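Local coordinates for protein aldo-keto reductase family 1 member C1 (Caenorhabditis elegans, PDB 1QWK) that probably catalyses the NADPH-dependent reduction of carbonyl groups, as an aldo-keto reductase with aldose reductase-like activity, at residues A82-G90 and A117-I127. Numbering follows the deposited sequence.
Sequences AWTHELAPG and AAFNDDMSEHI
Met123 SD approaches the Trp83 indole obliquely, 3.7 Å from Trp83 NE1, a Met-aromatic contact in which the sulfur stands 69° off the normal of the five-membered ring. One indole face carries Thr84 OG1 near its rim, and His85 CE1 lies in plane at the edge. The Phe119 ring takes Met123 CE over the centre of one face and Ala117 O at its edge; Met123, bent at its last torsion, brings its methyl to that ring while the sulfur stays beside Trp83. Thr84 OG1, set between the backbone N and the carbonyl carbon (chi1 56°), is thereby placed 2.8 Å from a water that donates to Asn120 O. Thr84 CG2 lies 3.8 Å from Phe119 CD2 and presses to 3.1 Å from Ala117 O, a buried carbonyl oxygen with no hydrogen-bonding partner in the model. With an alanine here in place of Thr84, the water would probably lose its hydroxyl partner and a gap would open where the methyl touched Phe119. Phe119 N donates to Thr84 O (3.2 Å, 166° at the hydrogen), and a second water bridges His85 O and Phe119 O. The geometry joins the loop after strand 77-82 to the hairpin 118-127 beyond strand 110-113, two neighbouring beta-alpha loops of the aldo-keto reductase TIM barrel, with Trp83 beside the predicted substrate-binding His114.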
loop_
_atom_site.group_PDB
_atom_site.type_symbol
_atom_site.label_atom_id
_atom_site.label_comp_id
_atom_site.label_asym_id
_atom_site.label_seq_id
_atom_site.Cartn_x
_atom_site.Cartn_y
_atom_site.Cartn_z
ATOM N N ALA A 82 -3.602 8.509 7.841
ATOM C CA ALA A 82 -3.321 9.515 8.864
ATOM C C ALA A 82 -1.903 9.301 9.383
ATOM O O ALA A 82 -1.508 8.171 9.659
ATOM C CB ALA A 82 -4.326 9.379 10.014
ATOM N N TRP A 83 -1.138 10.383 9.504
ATOM C CA TRP A 83 0.236 10.294 9.991
ATOM C C TRP A 83 0.257 10.244 11.526
ATOM O O TRP A 83 -0.779 10.397 12.175
ATOM C CB TRP A 83 1.063 11.479 9.474
ATOM C CG TRP A 83 2.534 11.319 9.688
ATOM C CD1 TRP A 83 3.388 12.247 10.210
ATOM C CD2 TRP A 83 3.326 10.150 9.421
ATOM N NE1 TRP A 83 4.659 11.728 10.290
ATOM C CE2 TRP A 83 4.652 10.445 9.813
ATOM C CE3 TRP A 83 3.042 8.884 8.890
ATOM C CZ2 TRP A 83 5.698 9.517 9.693
ATOM C CZ3 TRP A 83 4.082 7.959 8.770
ATOM C CH2 TRP A 83 5.393 8.283 9.171
ATOM N N THR A 84 1.439 10.036 12.101
ATOM C CA THR A 84 1.589 9.899 13.550
ATOM C C THR A 84 0.995 10.982 14.455
ATOM O O THR A 84 0.482 10.671 15.530
ATOM C CB THR A 84 3.079 9.690 13.918
ATOM O OG1 THR A 84 3.869 10.770 13.403
ATOM C CG2 THR A 84 3.586 8.377 13.334
ATOM N N HIS A 85 1.057 12.240 14.035
ATOM C CA HIS A 85 0.517 13.320 14.851
ATOM C C HIS A 85 -1.008 13.395 14.748
ATOM O O HIS A 85 -1.672 13.965 15.614
ATOM C CB HIS A 85 1.139 14.661 14.443
ATOM C CG HIS A 85 0.831 15.072 13.037
ATOM N ND1 HIS A 85 1.123 14.281 11.948
ATOM C CD2 HIS A 85 0.263 16.198 12.541
ATOM C CE1 HIS A 85 0.751 14.899 10.841
ATOM N NE2 HIS A 85 0.226 16.065 11.174
ATOM N N GLU A 86 -1.565 12.807 13.697
ATOM C CA GLU A 86 -3.005 12.816 13.503
ATOM C C GLU A 86 -3.671 11.669 14.264
ATOM O O GLU A 86 -4.891 11.635 14.415
ATOM C CB GLU A 86 -3.316 12.750 12.002
ATOM C CG GLU A 86 -2.634 13.884 11.235
ATOM C CD GLU A 86 -2.832 13.822 9.727
ATOM O OE1 GLU A 86 -2.527 12.777 9.116
ATOM O OE2 GLU A 86 -3.280 14.840 9.156
ATOM N N LEU A 87 -2.861 10.738 14.764
ATOM C CA LEU A 87 -3.373 9.589 15.516
ATOM C C LEU A 87 -3.659 9.946 16.970
ATOM O O LEU A 87 -4.360 9.211 17.667
ATOM C CB LEU A 87 -2.352 8.452 15.488
ATOM C CG LEU A 87 -1.962 7.924 14.109
ATOM C CD1 LEU A 87 -0.849 6.889 14.260
ATOM C CD2 LEU A 87 -3.177 7.320 13.428
ATOM N N ALA A 88 -3.099 11.064 17.421
ATOM C CA ALA A 88 -3.280 11.528 18.794
ATOM C C ALA A 88 -4.746 11.774 19.134
ATOM O O ALA A 88 -5.560 12.065 18.259
ATOM C CB ALA A 88 -2.476 12.804 19.015
ATOM N N PRO A 89 -5.097 11.669 20.426
ATOM C CA PRO A 89 -6.473 11.880 20.882
ATOM C C PRO A 89 -7.135 13.128 20.303
ATOM O O PRO A 89 -6.597 14.235 20.397
ATOM C CB PRO A 89 -6.320 11.950 22.399
ATOM C CG PRO A 89 -5.194 10.985 22.648
ATOM C CD PRO A 89 -4.211 11.362 21.564
ATOM N N GLY A 90 -8.299 12.926 19.691
ATOM C CA GLY A 90 -9.062 14.018 19.104
ATOM C C GLY A 90 -8.479 14.705 17.885
ATOM O O GLY A 90 -8.994 15.742 17.468
ATOM N N ALA A 117 1.836 3.927 16.132
ATOM C CA ALA A 117 2.474 4.802 17.119
ATOM C C ALA A 117 2.274 6.306 16.941
ATOM O O ALA A 117 2.704 6.879 15.941
ATOM C CB ALA A 117 3.961 4.492 17.157
ATOM N N ALA A 118 1.647 6.942 17.930
ATOM C CA ALA A 118 1.391 8.379 17.884
ATOM C C ALA A 118 2.596 9.207 18.341
ATOM O O ALA A 118 3.339 8.808 19.238
ATOM C CB ALA A 118 0.170 8.718 18.745
ATOM N N PHE A 119 2.765 10.367 17.710
ATOM C CA PHE A 119 3.853 11.302 18.007
ATOM C C PHE A 119 3.294 12.720 18.020
ATOM O O PHE A 119 2.155 12.951 17.609
ATOM C CB PHE A 119 4.937 11.243 16.921
ATOM C CG PHE A 119 5.860 10.058 17.017
ATOM C CD1 PHE A 119 7.179 10.221 17.439
ATOM C CD2 PHE A 119 5.438 8.793 16.635
ATOM C CE1 PHE A 119 8.058 9.138 17.476
ATOM C CE2 PHE A 119 6.309 7.705 16.670
ATOM C CZ PHE A 119 7.620 7.881 17.087
ATOM N N ASN A 120 4.094 13.672 18.493
ATOM C CA ASN A 120 3.667 15.068 18.487
ATOM C C ASN A 120 4.037 15.607 17.098
ATOM O O ASN A 120 4.545 14.860 16.268
ATOM C CB ASN A 120 4.368 15.856 19.604
ATOM C CG ASN A 120 5.867 15.950 19.414
ATOM O OD1 ASN A 120 6.479 15.119 18.745
ATOM N ND2 ASN A 120 6.472 16.966 20.026
ATOM N N ASP A 121 3.784 16.891 16.858
ATOM C CA ASP A 121 4.042 17.541 15.567
ATOM C C ASP A 121 5.382 17.296 14.866
ATOM O O ASP A 121 5.412 16.955 13.682
ATOM C CB ASP A 121 3.838 19.054 15.697
ATOM C CG ASP A 121 2.410 19.425 16.059
ATOM O OD1 ASP A 121 1.899 18.917 17.082
ATOM O OD2 ASP A 121 1.798 20.232 15.325
ATOM N N ASP A 122 6.495 17.487 15.566
ATOM C CA ASP A 122 7.792 17.294 14.925
ATOM C C ASP A 122 8.407 15.948 15.270
ATOM O O ASP A 122 9.602 15.720 15.058
ATOM C CB ASP A 122 8.747 18.420 15.318
ATOM C CG ASP A 122 9.259 18.276 16.727
ATOM O OD1 ASP A 122 8.444 17.996 17.629
ATOM O OD2 ASP A 122 10.481 18.449 16.930
ATOM N N MET A 123 7.575 15.056 15.793
ATOM C CA MET A 123 8.009 13.722 16.169
ATOM C C MET A 123 9.193 13.740 17.125
ATOM O O MET A 123 10.077 12.880 17.063
ATOM C CB MET A 123 8.350 12.907 14.920
ATOM C CG MET A 123 7.143 12.635 14.037
ATOM S SD MET A 123 7.500 11.556 12.643
ATOM C CE MET A 123 7.505 9.971 13.463
ATOM N N SER A 124 9.210 14.730 18.010
ATOM C CA SER A 124 10.282 14.840 18.992
ATOM C C SER A 124 9.846 14.182 20.296
ATOM O O SER A 124 10.648 14.026 21.212
ATOM C CB SER A 124 10.630 16.305 19.250
ATOM O OG SER A 124 9.509 17.009 19.740
ATOM N N GLU A 125 8.576 13.793 20.375
ATOM C CA GLU A 125 8.064 13.153 21.578
ATOM C C GLU A 125 7.041 12.075 21.263
ATOM O O GLU A 125 6.220 12.230 20.359
ATOM C CB GLU A 125 7.441 14.195 22.513
ATOM C CG GLU A 125 8.469 15.088 23.206
ATOM C CD GLU A 125 7.842 16.217 23.996
ATOM O OE1 GLU A 125 6.721 16.037 24.521
ATOM O OE2 GLU A 125 8.481 17.286 24.110
ATOM N N HIS A 126 7.110 10.976 22.003
ATOM C CA HIS A 126 6.172 9.876 21.826
ATOM C C HIS A 126 4.876 10.212 22.553
ATOM O O HIS A 126 4.886 10.873 23.591
ATOM C CB HIS A 126 6.733 8.584 22.433
ATOM C CG HIS A 126 7.999 8.108 21.796
ATOM N ND1 HIS A 126 8.847 7.211 22.410
ATOM C CD2 HIS A 126 8.548 8.379 20.589
ATOM C CE1 HIS A 126 9.864 6.951 21.607
ATOM N NE2 HIS A 126 9.705 7.646 20.496
ATOM N N ILE A 127 3.756 9.776 21.991
ATOM C CA ILE A 127 2.468 9.966 22.640
ATOM C C ILE A 127 1.972 8.542 22.834
ATOM O O ILE A 127 1.647 7.847 21.870
ATOM C CB ILE A 127 1.476 10.767 21.775
ATOM C CG1 ILE A 127 1.987 12.195 21.587
ATOM C CG2 ILE A 127 0.108 10.800 22.454
ATOM C CD1 ILE A 127 1.056 13.090 20.787
HETATM O O HOH W 1 4.049 13.542 13.569
HETATM O O HOH W 2 -0.140 15.004 17.964
#